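Local coordinates for protein alkaline serine protease (Pseudoalteromonas sp., PDB 1Y9Z) that probably cleaves peptide bonds in proteins as a cold-adapted, subtilisin-like alkaline serine protease of an Antarctic bacterium, at residues A1-P5 and A77-V83. Coordinates in Å, arbitrary orientation, origin at the centre of the assembly. Residues are numbered along the deposited sequence.
Sequences AETTP and ANNEGVV. With CA (calcium ion), chain C.
A calcium ion joins the two segments through four oxygens: Glu2 OE1 at 2.3 Å, Asn78 OD1 at 2.4 Å, Glu80 O at 2.2 Å and Val82 O at 2.4 Å; Asp39 and Ile76 complete the site. Neither segment is regular helix or strand. Residues 1-4 run extended beside the loop 77-83 in the same direction, Glu2 CA and Glu80 CA 4.2 Å apart and Thr3 CA and Val82 CA 4.8 Å apart, and Pro5 occupies the N-cap position of helix 6-10. Glu2, t at chi1 and chi2, reaches into the loop, where OE1 also accepts from Asn78 N (2.8 Å). Asn78, chi1 p, closes an Asx turn, OD1 to Glu80 N 3.2 Å, that curls the loop around the metal. Phi is positive at Asn79 (64°) and Gly81 (63°, psi -125°), and the carbonyls of Glu80 and Val82 point to the metal. The hydrogen bonds Ala1 N to Asn79 O (3.1 Å) and Thr3 N to Gly81 O (2.9 Å) join the two backbones; one water links Glu2 N (2.9 Å) to Asn79 OD1 (2.7 Å). Pro5 CD packs on Val82 CB (4.1 Å). Such an N-terminal segment held to a metal-binding loop after helix 65-74, which begins with His65 of the inhibitor pocket, corresponds to the high-affinity calcium site of subtilisins.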
loop_
_atom_site.group_PDB
_atom_site.type_symbol
_atom_site.label_atom_id
_atom_site.label_comp_id
_atom_site.label_asym_id
_atom_site.label_seq_id
_atom_site.Cartn_x
_atom_site.Cartn_y
_atom_site.Cartn_z
ATOM N N ALA A 1 -14.541 13.086 -8.493
ATOM C CA ALA A 1 -13.097 13.449 -8.456
ATOM C C ALA A 1 -12.242 12.194 -8.324
ATOM O O ALA A 1 -12.651 11.215 -7.702
ATOM C CB ALA A 1 -12.827 14.393 -7.289
ATOM N N GLU A 2 -11.054 12.234 -8.913
ATOM C CA GLU A 2 -10.137 11.104 -8.868
ATOM C C GLU A 2 -8.832 11.539 -8.219
ATOM O O GLU A 2 -8.275 12.584 -8.557
ATOM C CB GLU A 2 -9.887 10.593 -10.285
ATOM C CG GLU A 2 -8.910 9.440 -10.396
ATOM C CD GLU A 2 -8.914 8.844 -11.784
ATOM O OE1 GLU A 2 -9.570 7.800 -11.992
ATOM O OE2 GLU A 2 -8.273 9.432 -12.681
ATOM N N THR A 3 -8.348 10.730 -7.283
ATOM C CA THR A 3 -7.117 11.036 -6.572
ATOM C C THR A 3 -5.957 10.147 -7.004
ATOM O O THR A 3 -6.144 8.975 -7.332
ATOM C CB THR A 3 -7.314 10.876 -5.042
ATOM O OG1 THR A 3 -8.259 11.848 -4.580
ATOM C CG2 THR A 3 -5.999 11.072 -4.299
ATOM N N THR A 4 -4.761 10.727 -7.024
ATOM C CA THR A 4 -3.556 9.991 -7.369
ATOM C C THR A 4 -2.805 9.766 -6.058
ATOM O O THR A 4 -2.187 10.691 -5.524
ATOM C CB THR A 4 -2.650 10.791 -8.334
ATOM O OG1 THR A 4 -3.337 11.003 -9.574
ATOM C CG2 THR A 4 -1.362 10.031 -8.608
ATOM N N PRO A 5 -2.864 8.541 -5.510
ATOM C CA PRO A 5 -2.165 8.255 -4.251
ATOM C C PRO A 5 -0.679 8.576 -4.366
ATOM O O PRO A 5 -0.089 8.415 -5.437
ATOM C CB PRO A 5 -2.443 6.768 -4.026
ATOM C CG PRO A 5 -2.639 6.240 -5.418
ATOM C CD PRO A 5 -3.472 7.320 -6.063
ATOM N N ALA A 77 -8.374 4.951 -14.789
ATOM C CA ALA A 77 -8.424 6.409 -14.846
ATOM C C ALA A 77 -9.817 6.767 -15.361
ATOM O O ALA A 77 -10.180 6.409 -16.486
ATOM C CB ALA A 77 -7.353 6.930 -15.798
ATOM N N ASN A 78 -10.595 7.468 -14.541
ATOM C CA ASN A 78 -11.960 7.815 -14.918
ATOM C C ASN A 78 -12.603 8.913 -14.072
ATOM O O ASN A 78 -13.822 8.937 -13.916
ATOM C CB ASN A 78 -12.831 6.561 -14.835
ATOM C CG ASN A 78 -12.708 5.866 -13.493
ATOM O OD1 ASN A 78 -12.226 6.458 -12.525
ATOM N ND2 ASN A 78 -13.148 4.612 -13.422
ATOM N N ASN A 79 -11.807 9.815 -13.516
ATOM C CA ASN A 79 -12.371 10.902 -12.708
ATOM C C ASN A 79 -13.103 10.473 -11.422
ATOM O O ASN A 79 -13.863 11.255 -10.843
ATOM C CB ASN A 79 -13.310 11.756 -13.574
ATOM C CG ASN A 79 -13.726 13.051 -12.894
ATOM O OD1 ASN A 79 -12.884 13.853 -12.491
ATOM N ND2 ASN A 79 -15.032 13.263 -12.773
ATOM N N GLU A 80 -12.900 9.232 -10.987
ATOM C CA GLU A 80 -13.501 8.746 -9.739
ATOM C C GLU A 80 -12.504 7.803 -9.076
ATOM O O GLU A 80 -11.670 7.201 -9.749
ATOM C CB GLU A 80 -14.833 8.012 -9.980
ATOM C CG GLU A 80 -14.724 6.614 -10.580
ATOM C CD GLU A 80 -16.074 5.904 -10.662
ATOM O OE1 GLU A 80 -16.604 5.478 -9.610
ATOM O OE2 GLU A 80 -16.612 5.778 -11.783
ATOM N N GLY A 81 -12.572 7.694 -7.755
ATOM C CA GLY A 81 -11.664 6.807 -7.052
ATOM C C GLY A 81 -10.199 7.177 -7.169
ATOM O O GLY A 81 -9.803 8.300 -6.856
ATOM N N VAL A 82 -9.388 6.224 -7.619
ATOM C CA VAL A 82 -7.953 6.444 -7.760
ATOM C C VAL A 82 -7.457 5.985 -9.130
ATOM O O VAL A 82 -8.252 5.757 -10.047
ATOM C CB VAL A 82 -7.173 5.678 -6.654
ATOM C CG1 VAL A 82 -7.589 6.187 -5.280
ATOM C CG2 VAL A 82 -7.441 4.184 -6.761
ATOM N N VAL A 83 -6.138 5.876 -9.263
ATOM C CA VAL A 83 -5.500 5.416 -10.492
ATOM C C VAL A 83 -4.332 4.513 -10.111
ATOM O O VAL A 83 -3.647 4.760 -9.115
ATOM C CB VAL A 83 -4.955 6.593 -11.349
ATOM C CG1 VAL A 83 -6.106 7.404 -11.902
ATOM C CG2 VAL A 83 -4.040 7.475 -10.516
HETATM CA CA CA C . -10.424 5.841 -11.039
HETATM O O HOH W 1 -14.697 8.986 -6.149
HETATM O O HOH W 2 -10.500 13.892 -11.179
#